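Local coordinates for protein cortical-lytic enzyme (PDB 4S3J) that acts as an N-acetylglucosaminidase that cleaves partially degraded spore cortex peptidoglycan during germination of Bacillus spores, at residues A[67-72]-A[393-398]; A[103-108]-A[425-430]. All blocks are in the same frame, centred on the assembly; numbering follows the deposited sequence.

Contact 1 of 2, residues A[67-72]-A[393-398]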
ATOM      1  N   SER A  67       7.588 -10.132  18.521  1.00 20.92           N
ATOM      2  CA  SER A  67       6.629  -9.516  19.437  1.00 19.55           C
ATOM      3  C   SER A  67       5.820  -8.431  18.715  1.00 18.29           C
ATOM      4  O   SER A  67       4.616  -8.322  18.931  1.00 19.87           O
ATOM      5  CB  SER A  67       7.341  -8.972  20.678  1.00 22.52           C
ATOM      6  OG  SER A  67       8.165  -7.856  20.413  1.00 33.40           O
ATOM      7  N   GLN A  68       6.468  -7.651  17.862  1.00 20.42           N
ATOM      8  CA  GLN A  68       5.738  -6.644  17.095  1.00 17.63           C
ATOM      9  C   GLN A  68       4.756  -7.315  16.152  1.00 18.03           C
ATOM     10  O   GLN A  68       3.597  -6.923  16.063  1.00 20.38           O
ATOM     11  CB  GLN A  68       6.681  -5.741  16.287  1.00 21.09           C
ATOM     12  CG  GLN A  68       7.474  -4.752  17.113  1.00 32.31           C
ATOM     13  CD  GLN A  68       6.573  -3.757  17.845  1.00 47.36           C
ATOM     14  OE1 GLN A  68       5.685  -3.156  17.244  1.00 31.57           O
ATOM     15  NE2 GLN A  68       6.784  -3.604  19.146  1.00 50.75           N
ATOM     16  N   THR A  69       5.212  -8.349  15.454  1.00 16.99           N
ATOM     17  CA  THR A  69       4.366  -9.024  14.504  1.00 17.06           C
ATOM     18  C   THR A  69       3.101  -9.562  15.164  1.00 17.82           C
ATOM     19  O   THR A  69       2.005  -9.350  14.649  1.00 18.37           O
ATOM     20  CB  THR A  69       5.121 -10.185  13.819  1.00 15.99           C
ATOM     21  OG1 THR A  69       6.167  -9.658  12.997  1.00 16.40           O
ATOM     22  CG2 THR A  69       4.183 -11.044  12.947  1.00 16.48           C
ATOM     23  N   TYR A  70       3.244 -10.233  16.306  1.00 16.89           N
ATOM     24  CA  TYR A  70       2.102 -10.911  16.916  1.00 16.31           C
ATOM     25  C   TYR A  70       1.405 -10.121  18.014  1.00 20.11           C
ATOM     26  O   TYR A  70       0.554 -10.654  18.705  1.00 22.21           O
ATOM     27  CB  TYR A  70       2.544 -12.297  17.421  1.00 19.45           C
ATOM     28  CG  TYR A  70       2.785 -13.212  16.242  1.00 16.68           C
ATOM     29  CD1 TYR A  70       1.717 -13.742  15.548  1.00 14.47           C
ATOM     30  CD2 TYR A  70       4.065 -13.519  15.811  1.00 16.07           C
ATOM     31  CE1 TYR A  70       1.907 -14.549  14.414  1.00 15.94           C
ATOM     32  CE2 TYR A  70       4.268 -14.354  14.690  1.00 15.43           C
ATOM     33  CZ  TYR A  70       3.182 -14.855  14.004  1.00 15.55           C
ATOM     34  OH  TYR A  70       3.370 -15.668  12.894  1.00 17.49           O
ATOM     35  N   ASN A  71       1.704  -8.830  18.100  1.00 16.25           N
ATOM     36  CA  ASN A  71       1.013  -7.921  19.027  1.00 19.33           C
ATOM     37  C   ASN A  71       1.057  -8.384  20.475  1.00 19.41           C
ATOM     38  O   ASN A  71       0.081  -8.222  21.226  1.00 21.10           O
ATOM     39  CB  ASN A  71      -0.446  -7.777  18.608  1.00 19.29           C
ATOM     40  CG  ASN A  71      -0.600  -7.370  17.145  1.00 19.66           C
ATOM     41  OD1 ASN A  71       0.058  -6.446  16.674  1.00 20.48           O
ATOM     42  ND2 ASN A  71      -1.460  -8.083  16.417  1.00 20.65           N
ATOM     43  N   VAL A  72       2.219  -8.883  20.878  1.00 19.34           N
ATOM     44  CA  VAL A  72       2.472  -9.380  22.238  1.00 23.09           C
ATOM     45  C   VAL A  72       3.604  -8.596  22.895  1.00 19.21           C
ATOM     46  O   VAL A  72       4.611  -8.322  22.261  1.00 23.83           O
ATOM     47  CB  VAL A  72       2.828 -10.887  22.225  1.00 30.63           C
ATOM     48  CG1 VAL A  72       1.696 -11.702  21.656  1.00 28.19           C
ATOM     49  CG2 VAL A  72       4.064 -11.140  21.443  1.00 27.05           C
ATOM     50  N   LYS A 393       6.506  -3.501   7.135  1.00 13.50           N
ATOM     51  CA  LYS A 393       5.752  -2.255   7.028  1.00 11.86           C
ATOM     52  C   LYS A 393       4.611  -2.180   8.040  1.00 15.93           C
ATOM     53  O   LYS A 393       4.400  -1.128   8.656  1.00 16.62           O
ATOM     54  CB  LYS A 393       5.213  -2.100   5.612  1.00 14.65           C
ATOM     55  CG  LYS A 393       6.283  -1.767   4.570  1.00 15.47           C
ATOM     56  CD  LYS A 393       6.782  -0.345   4.746  1.00 14.49           C
ATOM     57  CE  LYS A 393       7.911   0.025   3.777  1.00 15.74           C
ATOM     58  NZ  LYS A 393       7.525  -0.017   2.341  1.00 17.09           N
ATOM     59  N   PHE A 394       3.902  -3.290   8.255  1.00 14.31           N
ATOM     60  CA  PHE A 394       2.852  -3.335   9.278  1.00 15.32           C
ATOM     61  C   PHE A 394       3.461  -3.041  10.661  1.00 18.29           C
ATOM     62  O   PHE A 394       2.869  -2.299  11.455  1.00 16.65           O
ATOM     63  CB  PHE A 394       2.158  -4.700   9.308  1.00 15.68           C
ATOM     64  CG  PHE A 394       1.254  -4.992   8.114  1.00 13.99           C
ATOM     65  CD1 PHE A 394       0.820  -3.997   7.225  1.00 14.57           C
ATOM     66  CD2 PHE A 394       0.872  -6.314   7.859  1.00 17.22           C
ATOM     67  CE1 PHE A 394      -0.023  -4.303   6.166  1.00 13.67           C
ATOM     68  CE2 PHE A 394       0.050  -6.620   6.799  1.00 17.55           C
ATOM     69  CZ  PHE A 394      -0.395  -5.603   5.935  1.00 15.42           C
ATOM     70  N   ASN A 395       4.617  -3.632  10.967  1.00 16.42           N
ATOM     71  CA  ASN A 395       5.277  -3.399  12.261  1.00 17.42           C
ATOM     72  C   ASN A 395       5.719  -1.931  12.402  1.00 17.67           C
ATOM     73  O   ASN A 395       5.649  -1.349  13.490  1.00 18.53           O
ATOM     74  CB  ASN A 395       6.459  -4.337  12.435  1.00 17.74           C
ATOM     75  CG  ASN A 395       6.028  -5.782  12.645  1.00 20.57           C
ATOM     76  OD1 ASN A 395       4.831  -6.084  12.786  1.00 16.55           O
ATOM     77  ND2 ASN A 395       6.995  -6.681  12.640  1.00 17.09           N
ATOM     78  N   LEU A 396       6.159  -1.323  11.300  1.00 16.84           N
ATOM     79  CA  LEU A 396       6.494   0.102  11.320  1.00 17.21           C
ATOM     80  C   LEU A 396       5.266   0.957  11.671  1.00 19.60           C
ATOM     81  O   LEU A 396       5.365   1.917  12.456  1.00 19.87           O
ATOM     82  CB  LEU A 396       7.070   0.519   9.977  1.00 16.62           C
ATOM     83  CG  LEU A 396       7.368   2.010   9.779  1.00 16.31           C
ATOM     84  CD1 LEU A 396       8.437   2.470  10.784  1.00 24.45           C
ATOM     85  CD2 LEU A 396       7.821   2.291   8.369  1.00 16.94           C
ATOM     86  N   MET A 397       4.113   0.606  11.103  1.00 16.68           N
ATOM     87  CA  MET A 397       2.866   1.324  11.380  1.00 17.36           C
ATOM     88  C   MET A 397       2.554   1.249  12.864  1.00 19.02           C
ATOM     89  O   MET A 397       2.171   2.244  13.478  1.00 20.60           O
ATOM     90  CB  MET A 397       1.706   0.742  10.577  1.00 17.92           C
ATOM     91  CG  MET A 397       1.831   0.944   9.062  1.00 21.24           C
ATOM     92  SD  MET A 397       0.598  -0.025   8.149  1.00 20.03           S
ATOM     93  CE  MET A 397      -0.926   0.587   8.882  1.00 21.11           C
ATOM     94  N   LYS A 398       2.731   0.069  13.430  1.00 17.86           N
ATOM     95  CA  LYS A 398       2.482  -0.126  14.855  1.00 18.91           C
ATOM     96  C   LYS A 398       3.409   0.735  15.703  1.00 23.57           C
ATOM     97  O   LYS A 398       2.956   1.400  16.650  1.00 24.40           O
ATOM     98  CB  LYS A 398       2.655  -1.608  15.234  1.00 19.90           C
ATOM     99  CG  LYS A 398       1.658  -2.536  14.551  1.00 17.70           C
ATOM    100  CD  LYS A 398       1.954  -3.988  14.840  1.00 16.93           C
ATOM    101  CE  LYS A 398       1.230  -4.931  13.852  1.00 19.92           C
ATOM    102  NZ  LYS A 398       1.418  -6.368  14.279  1.00 17.56           N
TER
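A Schellman motif closing a LysM helix offers the main-chain carbonyl of Gln68 and the side-chain amide oxygen of Asn71 to a lysine from a helix of the glycosyl hydrolase family 18 TIM barrel, so that the contact joins two domains of the enzyme. The charged hydrogen bonds come from Lys398. Its extended chain lies antiparallel alongside that of Gln68, bringing NZ to Gln68 O at 2.9 Å, in the plane of that carbonyl, and to Asn71 OD1 at 2.8 Å, from above the amide plane. Asn71, with its positive phi of 55°, has left the helix, and the turn presents its side chain across the lysine tip at about a right angle. Asn424 OD1 also accepts from NZ, and a cluster of oxygens at a helix C-terminus probably favours the charged amine. Packing is modest: Gln68 CB rests on Asn395 CG at 3.7 Å, at the pair whose CA atoms lie nearest across the two segments. A neutral polar link uses the same Asn395 and the next LysM residue, Thr69. Asn395 is gripped at both ends of its amide, since Gln391 NE2 donates to OD1, while Asn395 ND2 reaches Thr69 OG1 at 3.1 Å, nearly straight at 176° and within the amide plane.

Contact 2 of 2, residues A[103-108]-A[425-430]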
ATOM      1  N   ARG A 103      -4.592  -4.059  17.293  1.00 27.92           N
ATOM      2  CA  ARG A 103      -5.085  -2.686  17.149  1.00 30.30           C
ATOM      3  C   ARG A 103      -5.851  -2.553  15.837  1.00 25.93           C
ATOM      4  O   ARG A 103      -5.746  -3.411  14.938  1.00 21.49           O
ATOM      5  CB  ARG A 103      -3.946  -1.667  17.241  1.00 39.92           C
ATOM      6  CG  ARG A 103      -2.803  -1.825  16.267  1.00 51.79           C
ATOM      7  CD  ARG A 103      -1.707  -0.825  16.605  1.00 72.38           C
ATOM      8  NE  ARG A 103      -1.419   0.339  15.752  1.00 72.93           N
ATOM      9  CZ  ARG A 103      -2.221   0.969  14.892  1.00 54.73           C
ATOM     10  NH1 ARG A 103      -3.476   0.605  14.661  1.00 53.86           N
ATOM     11  NH2 ARG A 103      -1.724   2.018  14.248  1.00 32.23           N
ATOM     12  N   SER A 104      -6.681  -1.512  15.777  1.00 22.30           N
ATOM     13  CA  SER A 104      -7.479  -1.195  14.602  1.00 23.73           C
ATOM     14  C   SER A 104      -6.620  -0.508  13.562  1.00 24.69           C
ATOM     15  O   SER A 104      -5.610   0.118  13.891  1.00 26.08           O
ATOM     16  CB  SER A 104      -8.663  -0.288  14.962  1.00 31.83           C
ATOM     17  OG  SER A 104      -9.615  -0.989  15.735  1.00 50.04           O
ATOM     18  N   VAL A 105      -7.036  -0.627  12.311  1.00 19.82           N
ATOM     19  CA  VAL A 105      -6.379   0.065  11.202  1.00 20.76           C
ATOM     20  C   VAL A 105      -7.439   0.523  10.203  1.00 21.36           C
ATOM     21  O   VAL A 105      -8.495  -0.099  10.069  1.00 18.58           O
ATOM     22  CB  VAL A 105      -5.326  -0.862  10.508  1.00 22.53           C
ATOM     23  CG1 VAL A 105      -5.988  -1.937   9.646  1.00 22.95           C
ATOM     24  CG2 VAL A 105      -4.351  -0.059   9.687  1.00 27.45           C
ATOM     25  N   GLU A 106      -7.167   1.616   9.500  1.00 20.12           N
ATOM     26  CA  GLU A 106      -7.959   1.976   8.333  1.00 19.96           C
ATOM     27  C   GLU A 106      -7.136   1.650   7.102  1.00 19.62           C
ATOM     28  O   GLU A 106      -5.932   1.898   7.079  1.00 18.28           O
ATOM     29  CB  GLU A 106      -8.377   3.451   8.354  1.00 19.15           C
ATOM     30  CG  GLU A 106      -9.303   3.755   9.528  1.00 18.45           C
ATOM     31  CD  GLU A 106     -10.051   5.075   9.440  1.00 23.40           C
ATOM     32  OE1 GLU A 106      -9.916   5.788   8.439  1.00 27.93           O
ATOM     33  OE2 GLU A 106     -10.808   5.377  10.384  1.00 35.35           O
ATOM     34  N   SER A 107      -7.789   1.057   6.109  1.00 15.55           N
ATOM     35  CA  SER A 107      -7.140   0.641   4.872  1.00 15.68           C
ATOM     36  C   SER A 107      -7.826   1.303   3.692  1.00 19.04           C
ATOM     37  O   SER A 107      -9.043   1.410   3.671  1.00 18.02           O
ATOM     38  CB  SER A 107      -7.196  -0.885   4.737  1.00 19.60           C
ATOM     39  OG  SER A 107      -8.545  -1.315   4.787  1.00 18.90           O
ATOM     40  N   ILE A 108      -7.033   1.712   2.702  1.00 15.56           N
ATOM     41  CA  ILE A 108      -7.525   2.252   1.449  1.00 14.05           C
ATOM     42  C   ILE A 108      -6.922   1.451   0.315  1.00 15.03           C
ATOM     43  O   ILE A 108      -5.783   1.008   0.437  1.00 15.63           O
ATOM     44  CB  ILE A 108      -7.131   3.723   1.235  1.00 15.13           C
ATOM     45  CG1 ILE A 108      -7.594   4.582   2.416  1.00 20.43           C
ATOM     46  CG2 ILE A 108      -7.673   4.237  -0.107  1.00 16.59           C
ATOM     47  CD1 ILE A 108      -6.892   5.909   2.459  1.00 24.29           C
ATOM     48  N   PHE A 425      -4.278  -6.862  12.176  1.00 16.69           N
ATOM     49  CA  PHE A 425      -5.118  -5.746  12.566  1.00 18.70           C
ATOM     50  C   PHE A 425      -6.593  -6.079  12.537  1.00 17.84           C
ATOM     51  O   PHE A 425      -7.039  -6.958  11.800  1.00 19.60           O
ATOM     52  CB  PHE A 425      -4.931  -4.550  11.615  1.00 20.70           C
ATOM     53  CG  PHE A 425      -3.522  -4.015  11.521  1.00 18.36           C
ATOM     54  CD1 PHE A 425      -2.957  -3.308  12.565  1.00 21.71           C
ATOM     55  CD2 PHE A 425      -2.782  -4.184  10.353  1.00 16.21           C
ATOM     56  CE1 PHE A 425      -1.679  -2.804  12.464  1.00 24.97           C
ATOM     57  CE2 PHE A 425      -1.509  -3.665  10.245  1.00 18.88           C
ATOM     58  CZ  PHE A 425      -0.957  -2.980  11.293  1.00 20.19           C
ATOM     59  N   THR A 426      -7.366  -5.298  13.289  1.00 19.83           N
ATOM     60  CA  THR A 426      -8.798  -5.236  13.086  1.00 20.12           C
ATOM     61  C   THR A 426      -9.069  -4.161  12.052  1.00 22.91           C
ATOM     62  O   THR A 426      -8.668  -3.030  12.235  1.00 28.11           O
ATOM     63  CB  THR A 426      -9.527  -4.910  14.392  1.00 26.76           C
ATOM     64  OG1 THR A 426      -9.294  -5.972  15.323  1.00 27.22           O
ATOM     65  CG2 THR A 426     -10.993  -4.771  14.162  1.00 30.00           C
ATOM     66  N   ILE A 427      -9.672  -4.528  10.932  1.00 20.02           N
ATOM     67  CA  ILE A 427      -9.889  -3.560   9.850  1.00 21.06           C
ATOM     68  C   ILE A 427     -11.185  -2.800  10.117  1.00 26.42           C
ATOM     69  O   ILE A 427     -12.261  -3.386  10.190  1.00 24.19           O
ATOM     70  CB  ILE A 427      -9.936  -4.258   8.477  1.00 21.48           C
ATOM     71  CG1 ILE A 427      -8.596  -4.971   8.230  1.00 20.49           C
ATOM     72  CG2 ILE A 427     -10.280  -3.281   7.372  1.00 23.68           C
ATOM     73  CD1 ILE A 427      -8.603  -5.861   7.058  1.00 26.79           C
ATOM     74  N   THR A 428     -11.067  -1.485  10.242  1.00 23.27           N
ATOM     75  CA  THR A 428     -12.205  -0.627  10.512  1.00 24.50           C
ATOM     76  C   THR A 428     -13.164  -0.597   9.334  1.00 22.91           C
ATOM     77  O   THR A 428     -12.749  -0.380   8.194  1.00 20.69           O
ATOM     78  CB  THR A 428     -11.728   0.786  10.818  1.00 23.04           C
ATOM     79  OG1 THR A 428     -10.930   0.770  12.005  1.00 25.63           O
ATOM     80  CG2 THR A 428     -12.903   1.755  11.007  1.00 28.22           C
ATOM     81  N   LYS A 429     -14.442  -0.828   9.616  1.00 24.65           N
ATOM     82  CA  LYS A 429     -15.501  -0.667   8.628  1.00 24.90           C
ATOM     83  C   LYS A 429     -16.459   0.399   9.140  1.00 24.43           C
ATOM     84  O   LYS A 429     -16.949   0.308  10.265  1.00 29.99           O
ATOM     85  CB  LYS A 429     -16.244  -1.975   8.377  1.00 28.83           C
ATOM     86  CG  LYS A 429     -15.416  -3.050   7.687  1.00 33.64           C
ATOM     87  CD  LYS A 429     -15.131  -2.675   6.240  1.00 33.50           C
ATOM     88  CE  LYS A 429     -15.335  -3.843   5.301  1.00 35.16           C
ATOM     89  NZ  LYS A 429     -15.130  -3.463   3.888  1.00 24.40           N
ATOM     90  N   LYS A 430     -16.705   1.415   8.322  1.00 23.43           N
ATOM     91  CA  LYS A 430     -17.532   2.532   8.732  1.00 25.36           C
ATOM     92  C   LYS A 430     -18.881   2.531   8.028  1.00 36.04           C
ATOM     93  O   LYS A 430     -19.767   3.306   8.390  1.00 37.36           O
ATOM     94  CB  LYS A 430     -16.816   3.855   8.472  1.00 30.53           C
ATOM     95  CG  LYS A 430     -15.535   3.961   9.255  1.00 37.04           C
ATOM     96  CD  LYS A 430     -15.099   5.391   9.428  1.00 45.16           C
ATOM     97  CE  LYS A 430     -13.808   5.705   8.744  1.00 43.49           C
ATOM     98  NZ  LYS A 430     -13.178   6.881   9.416  1.00 56.65           N
TER
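Parallel pairing sets Ser104 beside Thr426 and Val105 beside Ile427, with three main-chain hydrogen bonds: Thr426 N to Arg103 O, Val105 N to Thr426 O at 2.9 Å, and Thr428 N to Val105 O, the straightest at 174°. Side chains then alternate between the two faces, Ser104 and Thr426 on one and Val105 and Ile427 on the other. On the latter, Val105 crosses Phe425 at about a right angle, its CB over the ring face 4.2 Å from the centroid. Val105 CG1 sits between the backbone N and the carbonyl carbon (chi1 74°) and so lies 3.4 Å from Phe425 CB. Arg103 runs alongside the same ring, CG 4.0 Å from Phe425 CD1, and its carbonyl O lies at the ring edge. Farther along, Glu106 extends past Thr428, CG to CB 4.0 Å, and Lys430 meets Glu106 nearly at right angles in a salt bridge, Lys430 NZ approaching Glu106 OE2 at 3.0 Å from above the carboxylate plane. Ser107 OG, bonded to Phe132 O, touches Ile427 CG2. The C-terminal segment thus forms a short parallel pairing with the start of strand 104-111, a strand flanked by 135-143 and 404-408 in the family 18 TIM barrel.

How the contacts relate
Centres about 15 Å apart, contacts 1 and 2 are neighbours whose segments alternate along the chain: 67-72, 103-108, 393-398, 425-430. The first joins the second LysM domain to barrel helix 387-400, and the second pairs barrel strand 104-111 with the chain's C-terminal end; from helix 387-400 the chain passes through strand 404-408 and helix 415-424 to Phe425. They meet directly: Phe425 stacks edge-to-face with Phe394 and makes a cation-pi contact with Lys398, while Met397 CE packs on Val105 CG2 at 3.6 Å. Helix 387-400 thus meets the LysM domain through Asn395 and Lys398, and strand 104-111 and Phe425 through Phe394, Met397 and Lys398. Both contacts lie away from Glu220, the probable proton donor.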